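Local coordinates for protein aminoacyl-histidine dipeptidase (Vibrio alginolyticus, PDB 3MRU) that probably hydrolyses dipeptides, carnosine-like Xaa-His substrates among them, as a zinc-dependent metallopeptidase of the M20C family, at residues V345-N351 against C366-I372. Residues are numbered along the deposited sequence; the frame is centred on the assembly and turned at random.
Sequences VVETSLN and CLIRSLI
L350 and I368 face each other as a non-hydrogen-bonded pair of an antiparallel hairpin, lying side by side with L350 CB 3.9 Å from I368 CG1. Branched at CB, I368 also sends CG2 alongside S349 O, while the thinner C366 leaves its SG to meet L350 CD1 at 4.3 Å. On the same face, T348 and S370, the next non-hydrogen-bonded pair, bring two hydroxyl side chains together: the hydroxyl OG1 of T348 donates to S370 OG over 3.2 Å, and its methyl CG2 lies against S370 CB. S370 in turn gives its proton to I372 O, so both hydroxyls find partners beside the apolar side chains of L350 and I368. The opposite face carries S349 and R369, joined by two backbone bonds, of which R369 N to S349 O measures 2.7 Å. S349 is short and leaves room for CB of R369; its OG reaches H433. The extended R369 runs off past L367, whose CD2 lies over one guanidinium face, near its rim, and NE bonds S220. Where the pairing ends, L371 N still donates to E347 O at 3.0 Å, and L371 rests CD1 near V346 O, its side chain crossing that of V345 at about a right angle. E347, its CG anti to the backbone N (chi1 -171°), carries OE1 to a salt bridge with R337, while OE2 lies near CG1 of the poorly ordered I372. Strand 334-338 flanks the first strand and strand 181-199 the second, while helix 373-389, entered directly after I372, packs over T348, C366 and I368.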
loop_
_atom_site.group_PDB
_atom_site.type_symbol
_atom_site.label_atom_id
_atom_site.label_comp_id
_atom_site.label_asym_id
_atom_site.label_seq_id
_atom_site.Cartn_x
_atom_site.Cartn_y
_atom_site.Cartn_z
ATOM N N VAL A 345 4.398 -15.197 -6.223
ATOM C CA VAL A 345 4.244 -13.852 -5.689
ATOM C C VAL A 345 5.475 -13.045 -6.047
ATOM O O VAL A 345 6.599 -13.565 -5.987
ATOM C CB VAL A 345 4.169 -14.015 -4.132
ATOM C CG1 VAL A 345 4.311 -12.678 -3.389
ATOM C CG2 VAL A 345 2.889 -14.711 -3.730
ATOM N N VAL A 346 5.265 -11.781 -6.413
ATOM C CA VAL A 346 6.379 -10.864 -6.700
ATOM C C VAL A 346 7.192 -10.514 -5.449
ATOM O O VAL A 346 6.681 -9.915 -4.498
ATOM C CB VAL A 346 5.902 -9.561 -7.327
ATOM C CG1 VAL A 346 7.091 -8.685 -7.633
ATOM C CG2 VAL A 346 5.084 -9.825 -8.580
ATOM N N GLU A 347 8.463 -10.885 -5.451
ATOM C CA GLU A 347 9.341 -10.518 -4.356
ATOM C C GLU A 347 9.876 -9.083 -4.462
ATOM O O GLU A 347 9.859 -8.353 -3.473
ATOM C CB GLU A 347 10.489 -11.500 -4.227
ATOM C CG GLU A 347 11.306 -11.295 -2.979
ATOM C CD GLU A 347 12.479 -12.247 -2.895
ATOM O OE1 GLU A 347 13.376 -12.197 -3.783
ATOM O OE2 GLU A 347 12.496 -13.049 -1.929
ATOM N N THR A 348 10.365 -8.685 -5.635
ATOM C CA THR A 348 10.916 -7.338 -5.796
ATOM C C THR A 348 10.441 -6.706 -7.099
ATOM O O THR A 348 10.236 -7.411 -8.084
ATOM C CB THR A 348 12.479 -7.305 -5.747
ATOM O OG1 THR A 348 12.980 -8.073 -4.650
ATOM C CG2 THR A 348 12.960 -5.887 -5.572
ATOM N N SER A 349 10.260 -5.387 -7.103
ATOM C CA SER A 349 9.857 -4.697 -8.309
ATOM C C SER A 349 10.111 -3.216 -8.195
ATOM O O SER A 349 10.382 -2.706 -7.105
ATOM C CB SER A 349 8.382 -4.897 -8.576
ATOM O OG SER A 349 7.633 -4.148 -7.640
ATOM N N LEU A 350 10.020 -2.537 -9.332
ATOM C CA LEU A 350 10.107 -1.100 -9.375
ATOM C C LEU A 350 9.341 -0.535 -10.571
ATOM O O LEU A 350 9.135 -1.205 -11.584
ATOM C CB LEU A 350 11.564 -0.631 -9.386
ATOM C CG LEU A 350 12.338 -0.389 -10.674
ATOM C CD1 LEU A 350 13.420 0.612 -10.399
ATOM C CD2 LEU A 350 12.918 -1.688 -11.112
ATOM N N ASN A 351 8.919 0.709 -10.435
ATOM C CA ASN A 351 8.110 1.333 -11.436
ATOM C C ASN A 351 8.726 2.680 -11.718
ATOM O O ASN A 351 8.783 3.505 -10.825
ATOM C CB ASN A 351 6.686 1.487 -10.900
ATOM C CG ASN A 351 5.770 2.306 -11.819
ATOM O OD1 ASN A 351 4.676 2.682 -11.419
ATOM N ND2 ASN A 351 6.212 2.582 -13.045
ATOM N N CYS A 366 10.755 7.197 -9.458
ATOM C CA CYS A 366 10.416 5.789 -9.413
ATOM C C CYS A 366 10.316 5.240 -7.991
ATOM O O CYS A 366 10.759 5.866 -7.025
ATOM C CB CYS A 366 11.421 4.974 -10.240
ATOM S SG CYS A 366 13.010 4.748 -9.420
ATOM N N LEU A 367 9.731 4.054 -7.872
ATOM C CA LEU A 367 9.407 3.520 -6.565
ATOM C C LEU A 367 9.677 2.023 -6.492
ATOM O O LEU A 367 9.013 1.226 -7.153
ATOM C CB LEU A 367 7.949 3.845 -6.210
ATOM C CG LEU A 367 7.323 3.191 -4.976
ATOM C CD1 LEU A 367 8.014 3.634 -3.715
ATOM C CD2 LEU A 367 5.867 3.544 -4.894
ATOM N N ILE A 368 10.661 1.650 -5.685
ATOM C CA ILE A 368 11.034 0.257 -5.569
ATOM C C ILE A 368 10.209 -0.354 -4.466
ATOM O O ILE A 368 10.072 0.235 -3.377
ATOM C CB ILE A 368 12.534 0.094 -5.243
ATOM C CG1 ILE A 368 13.377 0.840 -6.275
ATOM C CG2 ILE A 368 12.906 -1.363 -5.191
ATOM C CD1 ILE A 368 14.833 1.074 -5.873
ATOM N N ARG A 369 9.657 -1.530 -4.748
ATOM C CA ARG A 369 8.940 -2.317 -3.761
ATOM C C ARG A 369 9.640 -3.642 -3.580
ATOM O O ARG A 369 10.280 -4.143 -4.515
ATOM C CB ARG A 369 7.555 -2.602 -4.253
ATOM C CG ARG A 369 6.703 -1.426 -4.322
ATOM C CD ARG A 369 5.423 -1.859 -4.956
ATOM N NE ARG A 369 4.509 -0.746 -5.167
ATOM C CZ ARG A 369 3.985 -0.022 -4.190
ATOM N NH1 ARG A 369 4.315 -0.271 -2.928
ATOM N NH2 ARG A 369 3.163 0.970 -4.480
ATOM N N SER A 370 9.505 -4.212 -2.383
ATOM C CA SER A 370 10.069 -5.517 -2.081
ATOM C C SER A 370 9.557 -6.075 -0.753
ATOM O O SER A 370 9.255 -5.319 0.169
ATOM C CB SER A 370 11.593 -5.474 -2.165
ATOM O OG SER A 370 12.100 -6.757 -1.869
ATOM N N LEU A 371 9.514 -7.408 -0.667
ATOM C CA LEU A 371 9.159 -8.112 0.557
ATOM C C LEU A 371 10.452 -8.279 1.326
ATOM O O LEU A 371 10.521 -7.949 2.512
ATOM C CB LEU A 371 8.553 -9.478 0.280
ATOM C CG LEU A 371 7.574 -9.662 -0.876
ATOM C CD1 LEU A 371 7.243 -11.127 -1.012
ATOM C CD2 LEU A 371 6.304 -8.879 -0.646
ATOM N N ILE A 372 11.491 -8.783 0.663
ATOM C CA ILE A 372 12.801 -8.806 1.323
ATOM C C ILE A 372 13.448 -7.413 1.219
ATOM O O ILE A 372 13.686 -6.895 0.125
ATOM C CB ILE A 372 13.754 -9.947 0.827
ATOM C CG1 ILE A 372 13.071 -11.322 0.939
ATOM C CG2 ILE A 372 15.078 -9.925 1.632
ATOM C CD1 ILE A 372 12.743 -11.830 2.351
#